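PDB 2C1D: L-cysteine S-thiosulfotransferase subunit SoxA from Paracoccus denitrificans, which forms, with SoxX, the heme enzyme that joins thiosulfate to a cysteine of the sulfur carrier SoxYZ, passing the electrons to cytochrome c. Local coordinates for residues 42-45 with 50-53; 107-112 with 243-248; 168-173 with 249-254. All blocks are in the same frame, centred on the assembly; numbering follows the deposited sequence.

In the fold
Along the chain, interaction 1 (42-45 with 50-53) closes before the other two open, whereas interactions 2 and 3 interleave and share helix 239-251. Interactions 2 and 3 lie with their centres 12 Å apart and touch, Tyr247 and Val248 of the former packing on Tyr169 and Tyr170 of the latter. In interaction 2 that helix meets strand 107-108 and the start of helix 110-122 in the first cytochrome c domain; in interaction 3 it meets helix 159-170 within the second. Interaction 1 is a surface contact, its centre 27 and 25 Å from theirs. Arg42 beside interaction 1 reaches a propionate of the second heme, and Tyr169 of interaction 3 lies by its attachment site.

Interaction 1: residues 42-45 with 50-53; sequences RDDS and ERDD. With HEC (heme c), chain J.
The carboxylate of Asp44 meets the guanidinium of Arg51 at its edge, near the guanidinium plane, with the two flat groups turned 51° against each other. Only one oxygen and one nitrogen take part: Asp44 OD1 lies 3.3 Å from Arg51 NH1, a salt bridge of single-atom contact. Asp44 holds CG anti to its backbone nitrogen (chi1 -178°), which carries the carboxylate out from the first turn of helix 44-48, and the arginine crosses it at about a right angle. The stronger partner of NH1 is Asp48, by a salt bridge, and NH2 pairs with Asp5, so this guanidinium gathers several acidic groups around it.

At the other end of residues 42-45, the guanidinium of Arg42 meets a heme propionate oblique to its plane. Its NH1 lies 2.8 Å from O2D of the heme, but the N-H points poorly at the oxygen (124°), and the bond is weak. Bends at chi2 and chi3 fold the side chain back to reach the propionate, while NH2 is held by the carbonyl of His196. Asp43 between them is the N-cap of helix 44-48, and Asp52, next to Arg51, is a zinc ligand.

Chemically, the contact is an exposed charge network: Arg51 probably offsets the charge of Asp44, Asp48 and Asp5, about 7 Å (side chain to ion) from a bound zinc, and Arg42 probably helps to balance that of the heme propionate.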
loop_
_atom_site.group_PDB
_atom_site.type_symbol
_atom_site.label_atom_id
_atom_site.label_comp_id
_atom_site.label_asym_id
_atom_site.label_seq_id
_atom_site.Cartn_x
_atom_site.Cartn_y
_atom_site.Cartn_z
ATOM N N ARG A 42 9.793 -9.190 -5.644
ATOM C CA ARG A 42 8.998 -9.922 -6.615
ATOM C C ARG A 42 9.669 -11.244 -6.985
ATOM O O ARG A 42 10.868 -11.397 -6.781
ATOM C CB ARG A 42 8.778 -9.044 -7.851
ATOM C CG ARG A 42 8.304 -7.633 -7.527
ATOM C CD ARG A 42 6.831 -7.513 -7.218
ATOM N NE ARG A 42 6.382 -8.181 -5.988
ATOM C CZ ARG A 42 6.278 -7.605 -4.793
ATOM N NH1 ARG A 42 6.659 -6.349 -4.609
ATOM N NH2 ARG A 42 5.788 -8.292 -3.763
ATOM N N ASP A 43 8.908 -12.204 -7.516
ATOM C CA ASP A 43 9.516 -13.452 -7.983
ATOM C C ASP A 43 10.312 -13.215 -9.279
ATOM O O ASP A 43 10.159 -12.169 -9.934
ATOM C CB ASP A 43 8.501 -14.616 -8.133
ATOM C CG ASP A 43 7.335 -14.311 -9.073
ATOM O OD1 ASP A 43 7.459 -13.482 -9.997
ATOM O OD2 ASP A 43 6.223 -14.889 -8.957
ATOM N N ASP A 44 11.170 -14.166 -9.656
ATOM C CA ASP A 44 12.097 -13.892 -10.759
ATOM C C ASP A 44 11.386 -13.659 -12.081
ATOM O O ASP A 44 11.841 -12.843 -12.881
ATOM C CB ASP A 44 13.176 -14.975 -10.962
ATOM C CG ASP A 44 14.151 -14.601 -12.097
ATOM O OD1 ASP A 44 14.716 -13.452 -12.043
ATOM O OD2 ASP A 44 14.361 -15.355 -13.100
ATOM N N SER A 45 10.285 -14.361 -12.326
ATOM C CA SER A 45 9.592 -14.191 -13.598
ATOM C C SER A 45 9.028 -12.755 -13.705
ATOM O O SER A 45 9.016 -12.167 -14.788
ATOM C CB SER A 45 8.515 -15.266 -13.818
ATOM O OG SER A 45 7.200 -14.793 -13.549
ATOM N N GLU A 50 10.896 -6.485 -16.088
ATOM C CA GLU A 50 11.394 -5.106 -16.050
ATOM C C GLU A 50 12.804 -4.992 -16.634
ATOM O O GLU A 50 13.291 -3.867 -16.850
ATOM C CB GLU A 50 11.355 -4.582 -14.613
ATOM C CG GLU A 50 11.554 -3.092 -14.501
ATOM C CD GLU A 50 11.161 -2.518 -13.145
ATOM O OE1 GLU A 50 11.699 -1.443 -12.804
ATOM O OE2 GLU A 50 10.316 -3.110 -12.423
ATOM N N ARG A 51 13.459 -6.147 -16.863
ATOM C CA ARG A 51 14.876 -6.198 -17.272
ATOM C C ARG A 51 15.150 -5.750 -18.683
ATOM O O ARG A 51 16.301 -5.478 -19.010
ATOM C CB ARG A 51 15.467 -7.602 -17.193
ATOM C CG ARG A 51 15.520 -8.142 -15.837
ATOM C CD ARG A 51 16.157 -9.532 -15.733
ATOM N NE ARG A 51 17.101 -9.349 -14.666
ATOM C CZ ARG A 51 17.031 -9.824 -13.461
ATOM N NH1 ARG A 51 16.144 -10.720 -13.086
ATOM N NH2 ARG A 51 17.966 -9.434 -12.629
ATOM N N ASP A 52 14.133 -5.744 -19.532
ATOM C CA ASP A 52 14.300 -5.132 -20.831
ATOM C C ASP A 52 13.019 -4.611 -21.442
ATOM O O ASP A 52 11.937 -5.179 -21.290
ATOM C CB ASP A 52 14.981 -6.086 -21.789
ATOM C CG ASP A 52 14.124 -7.211 -22.140
ATOM O OD1 ASP A 52 13.975 -8.106 -21.286
ATOM O OD2 ASP A 52 13.518 -7.236 -23.233
ATOM N N ASP A 53 13.168 -3.515 -22.170
ATOM C CA ASP A 53 12.037 -2.785 -22.694
ATOM C C ASP A 53 11.195 -3.584 -23.650
ATOM O O ASP A 53 9.995 -3.343 -23.737
ATOM C CB ASP A 53 12.528 -1.522 -23.389
ATOM C CG ASP A 53 13.078 -0.490 -22.399
ATOM O OD1 ASP A 53 12.905 -0.667 -21.176
ATOM O OD2 ASP A 53 13.705 0.512 -22.768
HETATM FE FE HEC J . 0.757 -0.919 0.785
HETATM C CHA HEC J . 1.929 -2.368 -2.080
HETATM C CHB HEC J . 1.992 2.116 -0.345
HETATM C CHC HEC J . -0.511 0.595 3.523
HETATM C CHD HEC J . 0.005 -3.956 2.107
HETATM N NA HEC J . 1.789 -0.254 -0.920
HETATM C C1A HEC J . 2.168 -1.033 -1.974
HETATM C C2A HEC J . 2.866 -0.206 -2.920
HETATM C C3A HEC J . 2.873 1.051 -2.424
HETATM C C4A HEC J . 2.201 1.033 -1.155
HETATM C CMA HEC J . 3.470 2.307 -3.054
HETATM C CAA HEC J . 3.487 -0.674 -4.258
HETATM C CBA HEC J . 5.001 -0.868 -4.064
HETATM C CGA HEC J . 5.682 -1.259 -5.370
HETATM O O1A HEC J . 6.919 -1.449 -5.349
HETATM O O2A HEC J . 4.993 -1.405 -6.434
HETATM N NB HEC J . 0.743 0.952 1.446
HETATM C C1B HEC J . 1.255 2.080 0.825
HETATM C C2B HEC J . 0.844 3.232 1.566
HETATM C C3B HEC J . 0.173 2.822 2.636
HETATM C C4B HEC J . 0.070 1.391 2.562
HETATM C CMB HEC J . 1.241 4.669 1.218
HETATM C CAB HEC J . -0.456 3.722 3.723
HETATM C CBB HEC J . -1.383 4.570 3.183
HETATM N NC HEC J . -0.097 -1.574 2.524
HETATM C C1C HEC J . -0.528 -0.776 3.537
HETATM C C2C HEC J . -1.109 -1.604 4.575
HETATM C C3C HEC J . -0.965 -2.886 4.190
HETATM C C4C HEC J . -0.312 -2.858 2.887
HETATM C CMC HEC J . -1.719 -0.999 5.860
HETATM C CAC HEC J . -1.348 -4.250 4.861
HETATM C CBC HEC J . -2.496 -4.483 5.514
HETATM N ND HEC J . 0.921 -2.807 0.133
HETATM C C1D HEC J . 0.533 -3.940 0.853
HETATM C C2D HEC J . 0.767 -5.129 0.058
HETATM C C3D HEC J . 1.349 -4.626 -1.241
HETATM C C4D HEC J . 1.411 -3.188 -1.104
HETATM C CMD HEC J . 0.489 -6.598 0.426
HETATM C CAD HEC J . 1.836 -5.465 -2.447
HETATM C CBD HEC J . 3.215 -6.051 -2.088
HETATM C CGD HEC J . 4.307 -5.001 -2.042
HETATM O O1D HEC J . 4.613 -4.421 -0.977
HETATM O O2D HEC J . 4.920 -4.710 -3.071
#

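Interaction 2: residues 107-112 with 243-248; sequences LMIMED and ALELYV
Leu107 and Leu246 reach toward each other at a slant and meet at their methyl ends, Leu107 CD1 standing 4.1 Å from Leu246 CD2. The second branch of Leu107 leans instead on the helix backbone, with CD2 3.9 Å from Ala243 N. Tyr161 of helix 159-170 packs on both leucines.

Ile109 and Glu245 run about perpendicular. Glu245 leaves helix 239-251 fully stretched, CG anti to the backbone nitrogen (chi1 -174°), and brings its carboxylate onto a methyl: Ile109 CG2 is 3.9 Å from Glu245 CD and as close to OE2, with OE1 slightly farther. Beyond lies Glu111, whose OE1 comes within 4.6 Å of Glu245 OE2. The nearness of two like charges may raise the affinity of one for a proton, though the two waters between them would ease the repulsion. A third water links Glu245 OE1 to the backbone nitrogen of Met110, weakly at the latter.

The turn between strand 107-108 and helix 110-122 is fixed by Asp112 OD2, the third helix residue accepting from the N-cap nitrogen, Ile109 N (3.1 Å); Lys242 also pairs with this aspartate. Apolar ends beside a hydrated acidic pair thus join the two cytochrome c domains, the last helix of the second seated against the first.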
loop_
_atom_site.group_PDB
_atom_site.type_symbol
_atom_site.label_atom_id
_atom_site.label_comp_id
_atom_site.label_asym_id
_atom_site.label_seq_id
_atom_site.Cartn_x
_atom_site.Cartn_y
_atom_site.Cartn_z
ATOM N N LEU A 107 2.450 22.997 -3.856
ATOM C CA LEU A 107 2.812 21.580 -4.000
ATOM C C LEU A 107 2.200 21.011 -5.292
ATOM O O LEU A 107 0.997 21.108 -5.514
ATOM C CB LEU A 107 2.358 20.736 -2.818
ATOM C CG LEU A 107 2.821 19.262 -2.840
ATOM C CD1 LEU A 107 4.332 19.188 -2.846
ATOM C CD2 LEU A 107 2.274 18.464 -1.645
ATOM N N MET A 108 3.037 20.393 -6.122
ATOM C CA MET A 108 2.590 19.788 -7.360
ATOM C C MET A 108 2.993 18.316 -7.386
ATOM O O MET A 108 4.127 17.996 -7.078
ATOM C CB MET A 108 3.213 20.509 -8.559
ATOM C CG MET A 108 2.973 22.012 -8.589
ATOM S SD MET A 108 1.317 22.401 -9.062
ATOM C CE MET A 108 1.336 22.327 -10.858
ATOM N N ILE A 109 2.034 17.445 -7.695
ATOM C CA ILE A 109 2.326 16.111 -8.201
ATOM C C ILE A 109 2.273 16.246 -9.702
ATOM O O ILE A 109 1.835 17.268 -10.217
ATOM C CB ILE A 109 1.336 15.027 -7.678
ATOM C CG1 ILE A 109 -0.109 15.296 -8.123
ATOM C CG2 ILE A 109 1.424 14.960 -6.176
ATOM C CD1 ILE A 109 -1.133 14.289 -7.632
ATOM N N MET A 110 2.714 15.221 -10.407
ATOM C CA MET A 110 2.911 15.322 -11.832
ATOM C C MET A 110 1.598 15.586 -12.515
ATOM O O MET A 110 1.541 16.357 -13.477
ATOM C CB MET A 110 3.560 14.058 -12.386
ATOM C CG MET A 110 4.083 14.213 -13.831
ATOM S SD MET A 110 5.477 15.352 -13.919
ATOM C CE MET A 110 6.716 14.335 -13.250
ATOM N N GLU A 111 0.542 14.958 -11.998
ATOM C CA GLU A 111 -0.811 15.118 -12.496
ATOM C C GLU A 111 -1.218 16.606 -12.513
ATOM O O GLU A 111 -1.928 17.042 -13.413
ATOM C CB GLU A 111 -1.800 14.325 -11.626
ATOM C CG GLU A 111 -1.728 12.814 -11.763
ATOM C CD GLU A 111 -0.781 12.147 -10.783
ATOM O OE1 GLU A 111 0.251 12.758 -10.402
ATOM O OE2 GLU A 111 -1.047 10.986 -10.417
ATOM N N ASP A 112 -0.776 17.376 -11.521
ATOM C CA ASP A 112 -1.090 18.801 -11.504
ATOM C C ASP A 112 -0.387 19.553 -12.631
ATOM O O ASP A 112 -0.974 20.438 -13.196
ATOM C CB ASP A 112 -0.712 19.459 -10.192
ATOM C CG ASP A 112 -1.438 18.877 -9.014
ATOM O OD1 ASP A 112 -2.680 18.663 -9.084
ATOM O OD2 ASP A 112 -0.820 18.639 -7.955
ATOM N N ALA A 243 0.410 15.361 -0.331
ATOM C CA ALA A 243 1.365 15.352 0.772
ATOM C C ALA A 243 1.952 13.967 1.054
ATOM O O ALA A 243 3.149 13.827 1.268
ATOM C CB ALA A 243 0.743 15.935 2.046
ATOM N N LEU A 244 1.121 12.938 1.014
ATOM C CA LEU A 244 1.572 11.571 1.186
ATOM C C LEU A 244 2.535 11.187 0.061
ATOM O O LEU A 244 3.525 10.544 0.316
ATOM C CB LEU A 244 0.360 10.613 1.183
ATOM C CG LEU A 244 0.609 9.140 1.441
ATOM C CD1 LEU A 244 1.337 8.914 2.775
ATOM C CD2 LEU A 244 -0.727 8.360 1.405
ATOM N N GLU A 245 2.226 11.565 -1.179
ATOM C CA GLU A 245 3.114 11.244 -2.303
ATOM C C GLU A 245 4.493 11.895 -2.136
ATOM O O GLU A 245 5.523 11.294 -2.477
ATOM C CB GLU A 245 2.494 11.608 -3.683
ATOM C CG GLU A 245 3.362 11.128 -4.841
ATOM C CD GLU A 245 2.730 11.241 -6.221
ATOM O OE1 GLU A 245 3.474 11.512 -7.200
ATOM O OE2 GLU A 245 1.517 11.039 -6.350
ATOM N N LEU A 246 4.521 13.109 -1.604
ATOM C CA LEU A 246 5.782 13.807 -1.301
ATOM C C LEU A 246 6.573 13.060 -0.245
ATOM O O LEU A 246 7.775 12.817 -0.405
ATOM C CB LEU A 246 5.509 15.240 -0.808
ATOM C CG LEU A 246 6.680 16.078 -0.262
ATOM C CD1 LEU A 246 7.719 16.425 -1.352
ATOM C CD2 LEU A 246 6.155 17.348 0.386
ATOM N N TYR A 247 5.884 12.676 0.817
ATOM C CA TYR A 247 6.526 11.992 1.910
ATOM C C TYR A 247 7.041 10.600 1.474
ATOM O O TYR A 247 8.187 10.250 1.741
ATOM C CB TYR A 247 5.603 11.894 3.123
ATOM C CG TYR A 247 6.262 11.143 4.216
ATOM C CD1 TYR A 247 7.283 11.729 4.960
ATOM C CD2 TYR A 247 5.918 9.828 4.482
ATOM C CE1 TYR A 247 7.933 11.018 5.969
ATOM C CE2 TYR A 247 6.572 9.113 5.463
ATOM C CZ TYR A 247 7.579 9.717 6.203
ATOM O OH TYR A 247 8.232 8.981 7.173
ATOM N N VAL A 248 6.200 9.828 0.794
ATOM C CA VAL A 248 6.550 8.451 0.414
ATOM C C VAL A 248 7.651 8.473 -0.650
ATOM O O VAL A 248 8.587 7.697 -0.575
ATOM C CB VAL A 248 5.320 7.640 -0.048
ATOM C CG1 VAL A 248 5.701 6.216 -0.495
ATOM C CG2 VAL A 248 4.318 7.525 1.084
HETATM O O HOH W 1 4.595 13.672 -8.641
HETATM O O HOH W 2 0.568 9.622 -8.622
HETATM O O HOH W 3 2.678 11.495 -9.970
#

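Interaction 3: residues 168-173 with 249-254; sequences IYYTRY and ASRGNG
Stacking dominates the meeting of Tyr169 and Arg251. The guanidinium lies flat on the ring, with centres 4.1 Å apart and planes tilted by 22°, and Tyr169 CE2 comes within 3.4 Å of Arg251 CZ, over the middle of the guanidinium. The two side chains arrive from opposite directions, Tyr169 from helix 159-170 and Arg251 from the end of helix 239-251. A bend at chi3 turns the arginine so that its plane falls against the ring.

A CH-pi contact continues the same face. Arg251 CD lies 4.1 Å from the centroid of the Tyr169 ring and only 17° off its normal, so aliphatic chain and charged head both use one side of the ring. Tyr170, the next residue, has CD2 of Tyr169 over one face of its own ring.

Hydrogen bonds fix the rim of the guanidinium. Arg251 NH1 donates to Tyr170 OH at 3.3 Å and 152°. The hydroxyl sits slightly out of the guanidinium plane. A water bridges Arg251 NH2 (2.8 Å) and Tyr169 OH. The strongest partner lies beyond: Glu185 forms a salt bridge with Arg251 NH2 and a hydrogen bond with Tyr170 OH, so one carboxylate oxygen, Glu185 OE2, holds both the arginine and the Tyr170 hydroxyl.

Helices 159-170 and 239-251, packed together beside the CXXCH helix 180-184, are the first and last helices of the cytochrome c fold. Here Tyr169 stands against Cys180 and the axial ligand His184, placing this cation-pi stack next to the heme attachment site.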
loop_
_atom_site.group_PDB
_atom_site.type_symbol
_atom_site.label_atom_id
_atom_site.label_comp_id
_atom_site.label_asym_id
_atom_site.label_seq_id
_atom_site.Cartn_x
_atom_site.Cartn_y
_atom_site.Cartn_z
ATOM N N ILE A 168 0.156 11.041 8.056
ATOM C CA ILE A 168 -0.724 10.090 7.367
ATOM C C ILE A 168 -0.059 8.717 7.351
ATOM O O ILE A 168 -0.699 7.732 7.686
ATOM C CB ILE A 168 -1.054 10.598 5.910
ATOM C CG1 ILE A 168 -1.835 11.906 5.996
ATOM C CG2 ILE A 168 -1.811 9.537 5.063
ATOM C CD1 ILE A 168 -2.038 12.620 4.675
ATOM N N TYR A 169 1.242 8.673 7.016
ATOM C CA TYR A 169 1.997 7.423 6.864
ATOM C C TYR A 169 1.945 6.547 8.111
ATOM O O TYR A 169 1.863 5.316 8.007
ATOM C CB TYR A 169 3.485 7.689 6.506
ATOM C CG TYR A 169 4.151 6.473 5.886
ATOM C CD1 TYR A 169 4.001 6.209 4.546
ATOM C CD2 TYR A 169 4.891 5.574 6.654
ATOM C CE1 TYR A 169 4.556 5.096 3.959
ATOM C CE2 TYR A 169 5.463 4.429 6.071
ATOM C CZ TYR A 169 5.272 4.193 4.712
ATOM O OH TYR A 169 5.815 3.086 4.090
ATOM N N TYR A 170 1.960 7.198 9.272
ATOM C CA TYR A 170 1.965 6.520 10.565
ATOM C C TYR A 170 0.595 6.481 11.263
ATOM O O TYR A 170 0.489 5.963 12.354
ATOM C CB TYR A 170 3.002 7.196 11.469
ATOM C CG TYR A 170 4.401 6.900 10.995
ATOM C CD1 TYR A 170 5.060 7.755 10.131
ATOM C CD2 TYR A 170 5.035 5.734 11.379
ATOM C CE1 TYR A 170 6.350 7.460 9.676
ATOM C CE2 TYR A 170 6.299 5.421 10.924
ATOM C CZ TYR A 170 6.953 6.285 10.074
ATOM O OH TYR A 170 8.212 5.959 9.649
ATOM N N THR A 171 -0.447 7.004 10.630
ATOM C CA THR A 171 -1.802 6.960 11.219
ATOM C C THR A 171 -2.437 5.620 10.965
ATOM O O THR A 171 -2.413 5.113 9.842
ATOM C CB THR A 171 -2.672 8.090 10.661
ATOM O OG1 THR A 171 -2.164 9.334 11.121
ATOM C CG2 THR A 171 -4.117 8.058 11.252
ATOM N N ARG A 172 -3.016 5.033 12.006
ATOM C CA ARG A 172 -3.521 3.679 11.892
ATOM C C ARG A 172 -4.988 3.782 11.569
ATOM O O ARG A 172 -5.808 4.012 12.456
ATOM C CB ARG A 172 -3.281 2.904 13.175
ATOM C CG ARG A 172 -1.797 2.696 13.448
ATOM C CD ARG A 172 -1.499 1.964 14.705
ATOM N NE ARG A 172 -1.919 0.576 14.580
ATOM C CZ ARG A 172 -1.484 -0.413 15.312
ATOM N NH1 ARG A 172 -0.561 -0.212 16.263
ATOM N NH2 ARG A 172 -1.959 -1.631 15.084
ATOM N N TYR A 173 -5.295 3.687 10.282
ATOM C CA TYR A 173 -6.643 3.867 9.777
ATOM C C TYR A 173 -7.576 2.650 9.878
ATOM O O TYR A 173 -7.152 1.488 9.962
ATOM C CB TYR A 173 -6.581 4.313 8.323
ATOM C CG TYR A 173 -5.962 5.689 8.123
ATOM C CD1 TYR A 173 -4.723 5.847 7.485
ATOM C CD2 TYR A 173 -6.618 6.838 8.563
ATOM C CE1 TYR A 173 -4.177 7.098 7.290
ATOM C CE2 TYR A 173 -6.071 8.097 8.383
ATOM C CZ TYR A 173 -4.848 8.227 7.761
ATOM O OH TYR A 173 -4.335 9.500 7.585
ATOM N N ALA A 249 7.569 9.390 -1.607
ATOM C CA ALA A 249 8.647 9.566 -2.568
ATOM C C ALA A 249 10.029 9.715 -1.904
ATOM O O ALA A 249 11.008 9.123 -2.347
ATOM C CB ALA A 249 8.376 10.773 -3.470
ATOM N N SER A 250 10.086 10.537 -0.866
ATOM C CA SER A 250 11.330 10.862 -0.178
ATOM C C SER A 250 11.867 9.666 0.586
ATOM O O SER A 250 13.069 9.591 0.810
ATOM C CB SER A 250 11.155 12.078 0.743
ATOM O OG SER A 250 10.441 11.758 1.929
ATOM N N ARG A 251 11.007 8.714 0.985
ATOM C CA ARG A 251 11.481 7.489 1.620
ATOM C C ARG A 251 12.360 6.647 0.685
ATOM O O ARG A 251 13.129 5.808 1.145
ATOM C CB ARG A 251 10.334 6.633 2.164
ATOM C CG ARG A 251 9.557 7.284 3.321
ATOM C CD ARG A 251 8.283 6.523 3.663
ATOM N NE ARG A 251 8.579 5.266 4.315
ATOM C CZ ARG A 251 8.808 5.135 5.618
ATOM N NH1 ARG A 251 8.732 6.183 6.436
ATOM N NH2 ARG A 251 9.056 3.932 6.110
ATOM N N GLY A 252 12.267 6.883 -0.617
ATOM C CA GLY A 252 13.137 6.209 -1.566
ATOM C C GLY A 252 14.200 7.087 -2.182
ATOM O O GLY A 252 14.760 6.723 -3.212
ATOM N N ASN A 253 14.495 8.236 -1.578
ATOM C CA ASN A 253 15.598 9.093 -2.038
ATOM C C ASN A 253 16.887 8.288 -2.129
ATOM O O ASN A 253 17.283 7.618 -1.151
ATOM C CB ASN A 253 15.803 10.269 -1.078
ATOM C CG ASN A 253 14.925 11.446 -1.400
ATOM O OD1 ASN A 253 14.309 11.493 -2.466
ATOM N ND2 ASN A 253 14.893 12.434 -0.496
ATOM N N GLY A 254 17.516 8.313 -3.305
ATOM C CA GLY A 254 18.736 7.556 -3.556
ATOM C C GLY A 254 18.512 6.380 -4.485
ATOM O O GLY A 254 19.395 6.021 -5.266
HETATM O O HOH W 4 8.272 1.719 4.542
#